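Local coordinates for disease resistance protein RRS1 (Arabidopsis thaliana, PDB 4C6S) that acts as a plant immune receptor and WRKY transcription factor, pairing with itself and with RPS4 partly through its TIR domain, the part crystallised here, at residues Q106-L111 with S117-S122; A92-L97 with V136-E141. All blocks are in the same frame, centred on the assembly; numbering follows the deposited sequence.

Contact 1: Q106-L111 with S117-S122; sequences QWLSEL and SRIHQS. With NA (sodium ion), chain G; SO4 (sulfate ion), chain F.
Two leucines of helix 104-113, Leu-108 and Leu-111, converge on Ile-119, and no hydrogen bond links 106-111 to 117-122. Leu-111 CD1 packs on Ile-119 CD1 at 3.7 Å, and Leu-108 CD2 reaches the same methyl at 3.9 Å. CG1 of Ile-119 sits beside the backbone N (chi1 -57°) and the chain continues extended (chi2 174°), carrying CD1 to the leucines. Branched aliphatic chains suit this seam, where one isoleucine methyl meets a methyl from each leucine and no directional bond is needed. Gln-121 adds a looser touch, its NE2 lying 4.2 Å from Leu-108 CD2, while its OE1 accepts a hydrogen bond from Arg-104.

The two elements run antiparallel at 166°, as expected of the second half of a beta-alpha-beta crossover: strand 92-98, helix 104-113 and strand 119-121, outermost in this chain's parallel TIR sheet.

Of the two segments, only 117-122 reaches the ions. His-120 turns its ring edge to the sodium ion, which lies in the ring plane, 2.7 Å from ND1; Glu-134 is a further ligand. Sulfate O1 also binds the sodium and accepts a nearly straight bond from Gln-121 N (2.8 Å). This sulfate, probably from the crystallisation liquor, is held by Arg-123 too.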
ATOM      1  N   GLN A 106     -15.223  18.834   1.960  1.00 27.35           N
ATOM      2  CA  GLN A 106     -16.287  18.381   1.063  1.00 26.37           C
ATOM      3  C   GLN A 106     -16.762  16.969   1.378  1.00 28.26           C
ATOM      4  O   GLN A 106     -17.968  16.695   1.393  1.00 26.15           O
ATOM      5  CB  GLN A 106     -15.826  18.479  -0.400  1.00 27.41           C
ATOM      6  CG  GLN A 106     -15.552  19.901  -0.874  1.00 31.80           C
ATOM      7  CD  GLN A 106     -14.091  20.310  -0.780  1.00 41.27           C
ATOM      8  OE1 GLN A 106     -13.361  19.890   0.124  1.00 39.15           O
ATOM      9  NE2 GLN A 106     -13.657  21.139  -1.721  1.00 43.73           N
ATOM     10  N   TRP A 107     -15.823  16.065   1.630  1.00 24.58           N
ATOM     11  CA  TRP A 107     -16.188  14.691   1.949  1.00 20.60           C
ATOM     12  C   TRP A 107     -16.804  14.562   3.334  1.00 22.20           C
ATOM     13  O   TRP A 107     -17.711  13.769   3.534  1.00 24.24           O
ATOM     14  CB  TRP A 107     -14.983  13.753   1.812  1.00 22.70           C
ATOM     15  CG  TRP A 107     -14.854  13.224   0.425  1.00 24.14           C
ATOM     16  CD1 TRP A 107     -13.956  13.608  -0.531  1.00 24.95           C
ATOM     17  CD2 TRP A 107     -15.703  12.248  -0.188  1.00 22.86           C
ATOM     18  NE1 TRP A 107     -14.181  12.915  -1.696  1.00 24.93           N
ATOM     19  CE2 TRP A 107     -15.247  12.069  -1.511  1.00 23.58           C
ATOM     20  CE3 TRP A 107     -16.793  11.496   0.258  1.00 25.61           C
ATOM     21  CZ2 TRP A 107     -15.843  11.160  -2.393  1.00 26.28           C
ATOM     22  CZ3 TRP A 107     -17.383  10.596  -0.616  1.00 27.72           C
ATOM     23  CH2 TRP A 107     -16.909  10.441  -1.926  1.00 26.12           C
ATOM     24  N   LEU A 108     -16.333  15.347   4.293  1.00 23.57           N
ATOM     25  CA  LEU A 108     -16.927  15.267   5.632  1.00 22.33           C
ATOM     26  C   LEU A 108     -18.390  15.728   5.583  1.00 24.48           C
ATOM     27  O   LEU A 108     -19.265  15.133   6.230  1.00 27.80           O
ATOM     28  CB  LEU A 108     -16.123  16.088   6.638  1.00 25.49           C
ATOM     29  CG  LEU A 108     -14.740  15.503   6.919  1.00 27.72           C
ATOM     30  CD1 LEU A 108     -14.004  16.363   7.931  1.00 31.53           C
ATOM     31  CD2 LEU A 108     -14.872  14.083   7.425  1.00 25.43           C
ATOM     32  N   SER A 109     -18.649  16.761   4.786  1.00 26.39           N
ATOM     33  CA  SER A 109     -20.013  17.253   4.576  1.00 24.77           C
ATOM     34  C   SER A 109     -20.858  16.162   3.932  1.00 25.74           C
ATOM     35  O   SER A 109     -21.980  15.872   4.374  1.00 29.47           O
ATOM     36  CB  SER A 109     -19.997  18.495   3.687  1.00 28.20           C
ATOM     37  OG  SER A 109     -21.318  18.947   3.432  1.00 29.00           O
ATOM     38  N   GLU A 110     -20.312  15.564   2.880  1.00 25.40           N
ATOM     39  CA  GLU A 110     -20.997  14.497   2.166  1.00 26.75           C
ATOM     40  C   GLU A 110     -21.356  13.361   3.115  1.00 28.72           C
ATOM     41  O   GLU A 110     -22.511  12.929   3.163  1.00 27.43           O
ATOM     42  CB  GLU A 110     -20.125  13.983   1.020  1.00 24.39           C
ATOM     43  CG  GLU A 110     -20.765  12.849   0.198  1.00 25.58           C
ATOM     44  CD  GLU A 110     -21.850  13.322  -0.757  1.00 34.01           C
ATOM     45  OE1 GLU A 110     -21.840  14.507  -1.162  1.00 33.46           O
ATOM     46  OE2 GLU A 110     -22.713  12.495  -1.123  1.00 34.47           O
ATOM     47  N   LEU A 111     -20.381  12.886   3.888  1.00 25.82           N
ATOM     48  CA  LEU A 111     -20.642  11.738   4.760  1.00 26.41           C
ATOM     49  C   LEU A 111     -21.682  12.058   5.838  1.00 30.01           C
ATOM     50  O   LEU A 111     -22.547  11.233   6.130  1.00 32.38           O
ATOM     51  CB  LEU A 111     -19.350  11.203   5.378  1.00 27.32           C
ATOM     52  CG  LEU A 111     -18.367  10.643   4.355  1.00 27.59           C
ATOM     53  CD1 LEU A 111     -17.087  10.194   5.052  1.00 28.89           C
ATOM     54  CD2 LEU A 111     -18.973   9.494   3.557  1.00 30.43           C
ATOM     55  N   SER A 117     -20.799   8.494  10.323  1.00 32.50           N
ATOM     56  CA  SER A 117     -19.983   9.196  11.308  1.00 33.23           C
ATOM     57  C   SER A 117     -18.705   8.453  11.664  1.00 34.77           C
ATOM     58  O   SER A 117     -17.832   9.001  12.346  1.00 37.29           O
ATOM     59  CB  SER A 117     -20.797   9.440  12.574  1.00 39.64           C
ATOM     60  OG  SER A 117     -21.318   8.213  13.057  1.00 43.03           O
ATOM     61  N   ARG A 118     -18.595   7.201  11.225  1.00 28.93           N
ATOM     62  CA  ARG A 118     -17.386   6.418  11.486  1.00 27.89           C
ATOM     63  C   ARG A 118     -16.433   6.568  10.311  1.00 29.89           C
ATOM     64  O   ARG A 118     -16.640   5.977   9.247  1.00 27.79           O
ATOM     65  CB  ARG A 118     -17.730   4.950  11.727  1.00 30.08           C
ATOM     66  CG  ARG A 118     -18.618   4.756  12.940  1.00 40.97           C
ATOM     67  CD  ARG A 118     -18.881   3.288  13.198  1.00 47.76           C
ATOM     68  NE  ARG A 118     -17.651   2.549  13.464  1.00 47.44           N
ATOM     69  CZ  ARG A 118     -17.603   1.228  13.588  1.00 52.06           C
ATOM     70  NH1 ARG A 118     -18.716   0.517  13.461  1.00 50.99           N
ATOM     71  NH2 ARG A 118     -16.450   0.618  13.834  1.00 52.39           N
ATOM     72  N   ILE A 119     -15.402   7.385  10.512  1.00 25.52           N
ATOM     73  CA  ILE A 119     -14.598   7.884   9.415  1.00 23.69           C
ATOM     74  C   ILE A 119     -13.105   7.794   9.754  1.00 24.05           C
ATOM     75  O   ILE A 119     -12.664   8.227  10.829  1.00 26.61           O
ATOM     76  CB  ILE A 119     -14.976   9.359   9.105  1.00 26.89           C
ATOM     77  CG1 ILE A 119     -16.470   9.489   8.793  1.00 26.06           C
ATOM     78  CG2 ILE A 119     -14.138   9.912   7.961  1.00 28.80           C
ATOM     79  CD1 ILE A 119     -16.925  10.935   8.634  1.00 31.29           C
ATOM     80  N   HIS A 120     -12.339   7.191   8.847  1.00 19.74           N
ATOM     81  CA  HIS A 120     -10.879   7.192   8.907  1.00 22.70           C
ATOM     82  C   HIS A 120     -10.401   8.010   7.714  1.00 26.00           C
ATOM     83  O   HIS A 120     -11.065   8.031   6.678  1.00 24.41           O
ATOM     84  CB  HIS A 120     -10.354   5.755   8.813  1.00 21.57           C
ATOM     85  CG  HIS A 120     -10.752   4.902   9.975  1.00 21.77           C
ATOM     86  ND1 HIS A 120      -9.962   4.763  11.094  1.00 25.03           N
ATOM     87  CD2 HIS A 120     -11.867   4.166  10.204  1.00 22.94           C
ATOM     88  CE1 HIS A 120     -10.572   3.975  11.966  1.00 30.00           C
ATOM     89  NE2 HIS A 120     -11.730   3.602  11.453  1.00 24.27           N
ATOM     90  N   GLN A 121      -9.271   8.704   7.850  1.00 23.48           N
ATOM     91  CA  GLN A 121      -8.785   9.557   6.758  1.00 20.87           C
ATOM     92  C   GLN A 121      -7.279   9.467   6.562  1.00 24.41           C
ATOM     93  O   GLN A 121      -6.516   9.369   7.530  1.00 25.66           O
ATOM     94  CB  GLN A 121      -9.096  11.040   7.040  1.00 24.95           C
ATOM     95  CG  GLN A 121     -10.458  11.353   7.603  1.00 38.51           C
ATOM     96  CD  GLN A 121     -10.511  12.768   8.157  1.00 46.80           C
ATOM     97  OE1 GLN A 121      -9.879  13.681   7.618  1.00 49.34           O
ATOM     98  NE2 GLN A 121     -11.238  12.948   9.257  1.00 43.93           N
ATOM     99  N   SER A 122      -6.845   9.542   5.307  1.00 21.78           N
ATOM    100  CA  SER A 122      -5.436   9.803   5.012  1.00 23.56           C
ATOM    101  C   SER A 122      -5.004  11.100   5.692  1.00 27.79           C
ATOM    102  O   SER A 122      -5.786  12.061   5.780  1.00 26.89           O
ATOM    103  CB  SER A 122      -5.229   9.961   3.504  1.00 25.08           C
ATOM    104  OG  SER A 122      -5.455   8.745   2.815  1.00 23.47           O
TER
HETATM  105 NA    NA G1155      -7.726   6.272  11.449  0.84 33.61          NA
HETATM  106  S   SO4 F1154      -8.169   9.835  11.434  1.00 55.31           S
HETATM  107  O1  SO4 F1154      -8.252   8.745  10.464  1.00 34.56           O
HETATM  108  O2  SO4 F1154      -8.319   9.305  12.788  1.00 62.55           O
HETATM  109  O3  SO4 F1154      -9.248  10.782  11.165  1.00 59.59           O
HETATM  110  O4  SO4 F1154      -6.869  10.496  11.322  1.00 52.66           O

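Contact 2: A92-L97 with V136-E141; sequences AVVSVL and VRDVYE
Strand 92-97 and helix segment 136-141 approach most closely at Val-94 and Val-139, whose CA atoms are 8.0 Å apart, a separation that leaves side chains alone to fill the gap. The helix keeps its regular backbone bonds here, Tyr-140 N to Val-136 O among them, and none crosses to the strand.

Val-94 carries the strand's share, its CB directed at the helix and its two methyls meeting different partners. CG1, anti to the backbone N (chi1 178°), lies 4.1 Å from Asp-138 OD2, while CG2 faces Val-139 CG2 at a loose 4.4 Å. Valine suits such a place: its beta branching is compatible with an extended backbone, and its short forked side chain offers two apolar surfaces to a helix lying over the sheet. Val-139 answers with a methyl of its own.

Asp-138 approaches Val-94 from the opposite direction, so a carboxylate oxygen borders a buried methyl. The carboxylate has polar partners in Arg-118 and, probably, His-120, which probably makes this tolerable. The nearby arginine probably stabilises the negative charge.

Within the TIR fold, 92-97 is an inner strand of the parallel sheet, lying between 59-65 and 119-121. Helix 128-143 covers the face to which Val-94 points, whereas Ser-95 and Leu-97 rest against helix 104-113 on the opposite face, leaving the strand sandwiched between helices.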
ATOM      1  N   ALA A  92     -22.677  -2.662  10.218  1.00 36.34           N
ATOM      2  CA  ALA A  92     -22.031  -1.378  10.460  1.00 33.32           C
ATOM      3  C   ALA A  92     -21.361  -0.875   9.197  1.00 33.08           C
ATOM      4  O   ALA A  92     -20.894  -1.664   8.374  1.00 32.32           O
ATOM      5  CB  ALA A  92     -21.003  -1.507  11.553  1.00 38.99           C
ATOM      6  N   VAL A  93     -21.275   0.444   9.065  1.00 30.53           N
ATOM      7  CA  VAL A  93     -20.598   1.049   7.934  1.00 25.87           C
ATOM      8  C   VAL A  93     -19.401   1.880   8.408  1.00 27.30           C
ATOM      9  O   VAL A  93     -19.528   2.747   9.274  1.00 30.35           O
ATOM     10  CB  VAL A  93     -21.556   1.918   7.092  1.00 27.55           C
ATOM     11  CG1 VAL A  93     -20.805   2.541   5.924  1.00 26.91           C
ATOM     12  CG2 VAL A  93     -22.734   1.079   6.597  1.00 29.98           C
ATOM     13  N   VAL A  94     -18.228   1.587   7.865  1.00 24.32           N
ATOM     14  CA  VAL A  94     -17.038   2.361   8.201  1.00 22.33           C
ATOM     15  C   VAL A  94     -16.548   3.016   6.918  1.00 23.44           C
ATOM     16  O   VAL A  94     -16.493   2.361   5.873  1.00 25.05           O
ATOM     17  CB  VAL A  94     -15.941   1.455   8.785  1.00 26.21           C
ATOM     18  CG1 VAL A  94     -14.677   2.264   9.080  1.00 27.87           C
ATOM     19  CG2 VAL A  94     -16.453   0.774  10.052  1.00 29.72           C
ATOM     20  N   SER A  95     -16.213   4.307   6.978  1.00 23.81           N
ATOM     21  CA  SER A  95     -15.839   5.036   5.768  1.00 21.28           C
ATOM     22  C   SER A  95     -14.377   5.437   5.845  1.00 23.32           C
ATOM     23  O   SER A  95     -13.888   5.810   6.904  1.00 25.15           O
ATOM     24  CB  SER A  95     -16.696   6.294   5.601  1.00 24.50           C
ATOM     25  OG  SER A  95     -18.049   5.943   5.353  1.00 26.54           O
ATOM     26  N   VAL A  96     -13.686   5.360   4.714  1.00 19.45           N
ATOM     27  CA  VAL A  96     -12.270   5.712   4.690  1.00 20.21           C
ATOM     28  C   VAL A  96     -12.052   6.732   3.592  1.00 18.82           C
ATOM     29  O   VAL A  96     -12.305   6.445   2.408  1.00 23.85           O
ATOM     30  CB  VAL A  96     -11.394   4.474   4.402  1.00 19.80           C
ATOM     31  CG1 VAL A  96      -9.913   4.849   4.403  1.00 21.29           C
ATOM     32  CG2 VAL A  96     -11.653   3.361   5.444  1.00 22.29           C
ATOM     33  N   LEU A  97     -11.604   7.932   3.976  1.00 18.58           N
ATOM     34  CA  LEU A  97     -11.321   8.977   2.996  1.00 19.02           C
ATOM     35  C   LEU A  97      -9.867   8.812   2.606  1.00 24.68           C
ATOM     36  O   LEU A  97      -8.971   9.239   3.340  1.00 23.22           O
ATOM     37  CB  LEU A  97     -11.560  10.372   3.576  1.00 23.45           C
ATOM     38  CG  LEU A  97     -12.981  10.637   4.038  1.00 23.71           C
ATOM     39  CD1 LEU A  97     -13.124  12.062   4.592  1.00 29.26           C
ATOM     40  CD2 LEU A  97     -13.932  10.461   2.860  1.00 27.73           C
ATOM     41  N   VAL A 136      -8.252  -1.565  10.767  1.00 20.48           N
ATOM     42  CA  VAL A 136      -8.346  -2.919  11.322  1.00 25.95           C
ATOM     43  C   VAL A 136      -8.676  -2.911  12.819  1.00 21.79           C
ATOM     44  O   VAL A 136      -9.523  -3.678  13.268  1.00 23.51           O
ATOM     45  CB  VAL A 136      -7.064  -3.741  11.053  1.00 21.95           C
ATOM     46  CG1 VAL A 136      -7.083  -5.063  11.829  1.00 25.70           C
ATOM     47  CG2 VAL A 136      -6.927  -4.007   9.554  1.00 24.30           C
ATOM     48  N   ARG A 137      -8.033  -2.042  13.590  1.00 22.08           N
ATOM     49  CA  ARG A 137      -8.273  -2.025  15.034  1.00 21.20           C
ATOM     50  C   ARG A 137      -9.723  -1.648  15.322  1.00 25.84           C
ATOM     51  O   ARG A 137     -10.372  -2.228  16.194  1.00 25.66           O
ATOM     52  CB  ARG A 137      -7.327  -1.051  15.732  1.00 22.72           C
ATOM     53  CG  ARG A 137      -7.640  -0.806  17.192  1.00 23.24           C
ATOM     54  CD  ARG A 137      -6.544   0.039  17.825  1.00 30.22           C
ATOM     55  NE  ARG A 137      -6.403   1.288  17.092  1.00 29.22           N
ATOM     56  CZ  ARG A 137      -5.245   1.891  16.835  1.00 36.50           C
ATOM     57  NH1 ARG A 137      -4.097   1.372  17.270  1.00 36.24           N
ATOM     58  NH2 ARG A 137      -5.242   3.023  16.145  1.00 29.32           N
ATOM     59  N   ASP A 138     -10.230  -0.680  14.571  1.00 21.88           N
ATOM     60  CA  ASP A 138     -11.607  -0.222  14.719  1.00 20.40           C
ATOM     61  C   ASP A 138     -12.579  -1.353  14.393  1.00 21.38           C
ATOM     62  O   ASP A 138     -13.473  -1.654  15.195  1.00 26.41           O
ATOM     63  CB  ASP A 138     -11.825   0.987  13.788  1.00 24.93           C
ATOM     64  CG  ASP A 138     -13.239   1.558  13.856  1.00 33.98           C
ATOM     65  OD1 ASP A 138     -14.030   1.176  14.745  1.00 32.09           O
ATOM     66  OD2 ASP A 138     -13.559   2.423  13.009  1.00 34.60           O
ATOM     67  N   VAL A 139     -12.411  -1.982  13.232  1.00 23.77           N
ATOM     68  CA  VAL A 139     -13.315  -3.067  12.827  1.00 23.17           C
ATOM     69  C   VAL A 139     -13.230  -4.233  13.806  1.00 26.92           C
ATOM     70  O   VAL A 139     -14.251  -4.777  14.242  1.00 25.46           O
ATOM     71  CB  VAL A 139     -13.022  -3.534  11.385  1.00 22.12           C
ATOM     72  CG1 VAL A 139     -13.813  -4.813  11.053  1.00 23.92           C
ATOM     73  CG2 VAL A 139     -13.359  -2.404  10.403  1.00 24.43           C
ATOM     74  N   TYR A 140     -12.007  -4.586  14.174  1.00 21.83           N
ATOM     75  CA  TYR A 140     -11.785  -5.714  15.084  1.00 23.40           C
ATOM     76  C   TYR A 140     -12.425  -5.522  16.444  1.00 27.25           C
ATOM     77  O   TYR A 140     -13.180  -6.371  16.904  1.00 31.12           O
ATOM     78  CB  TYR A 140     -10.282  -5.931  15.268  1.00 23.02           C
ATOM     79  CG  TYR A 140      -9.932  -6.999  16.282  1.00 28.95           C
ATOM     80  CD1 TYR A 140     -10.238  -8.328  16.047  1.00 33.09           C
ATOM     81  CD2 TYR A 140      -9.280  -6.673  17.464  1.00 32.88           C
ATOM     82  CE1 TYR A 140      -9.910  -9.309  16.970  1.00 37.99           C
ATOM     83  CE2 TYR A 140      -8.945  -7.645  18.390  1.00 36.29           C
ATOM     84  CZ  TYR A 140      -9.268  -8.963  18.133  1.00 37.81           C
ATOM     85  OH  TYR A 140      -8.942  -9.943  19.037  1.00 45.28           O
ATOM     86  N   GLU A 141     -12.115  -4.404  17.096  1.00 25.69           N
ATOM     87  CA  GLU A 141     -12.559  -4.202  18.463  1.00 30.45           C
ATOM     88  C   GLU A 141     -14.051  -3.918  18.522  1.00 32.91           C
ATOM     89  O   GLU A 141     -14.708  -4.221  19.506  1.00 34.46           O
ATOM     90  CB  GLU A 141     -11.743  -3.100  19.137  1.00 34.95           C
ATOM     91  CG  GLU A 141     -10.291  -3.517  19.340  1.00 33.08           C
ATOM     92  CD  GLU A 141      -9.536  -2.626  20.296  1.00 37.04           C
ATOM     93  OE1 GLU A 141     -10.175  -1.937  21.118  1.00 37.27           O
ATOM     94  OE2 GLU A 141      -8.289  -2.621  20.226  1.00 37.25           O
TER

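How the contacts relate
Contact 1 is nested within the loop closed by contact 2, and their centres lie 13 Å apart. Strands 92-98 and 119-121 are neighbours in the sheet, so the two contacts pack helices 104-113 and 128-143 on its opposite faces. Two polar bonds couple them directly: Arg-118 NH2 to Asp-138 OD1, a 2.6 Å salt bridge, and His-120 NE2 to Asp-138 OD2, a probable hydrogen bond of 2.7 Å. The ring also packs on the strand, His-120 CD2 lying 3.6 Å from Val-94 CG1. Since His-120 also binds sodium, Asp-138 of contact 2 is probably a second-shell residue, consistent with holding the ring's turn toward the metal.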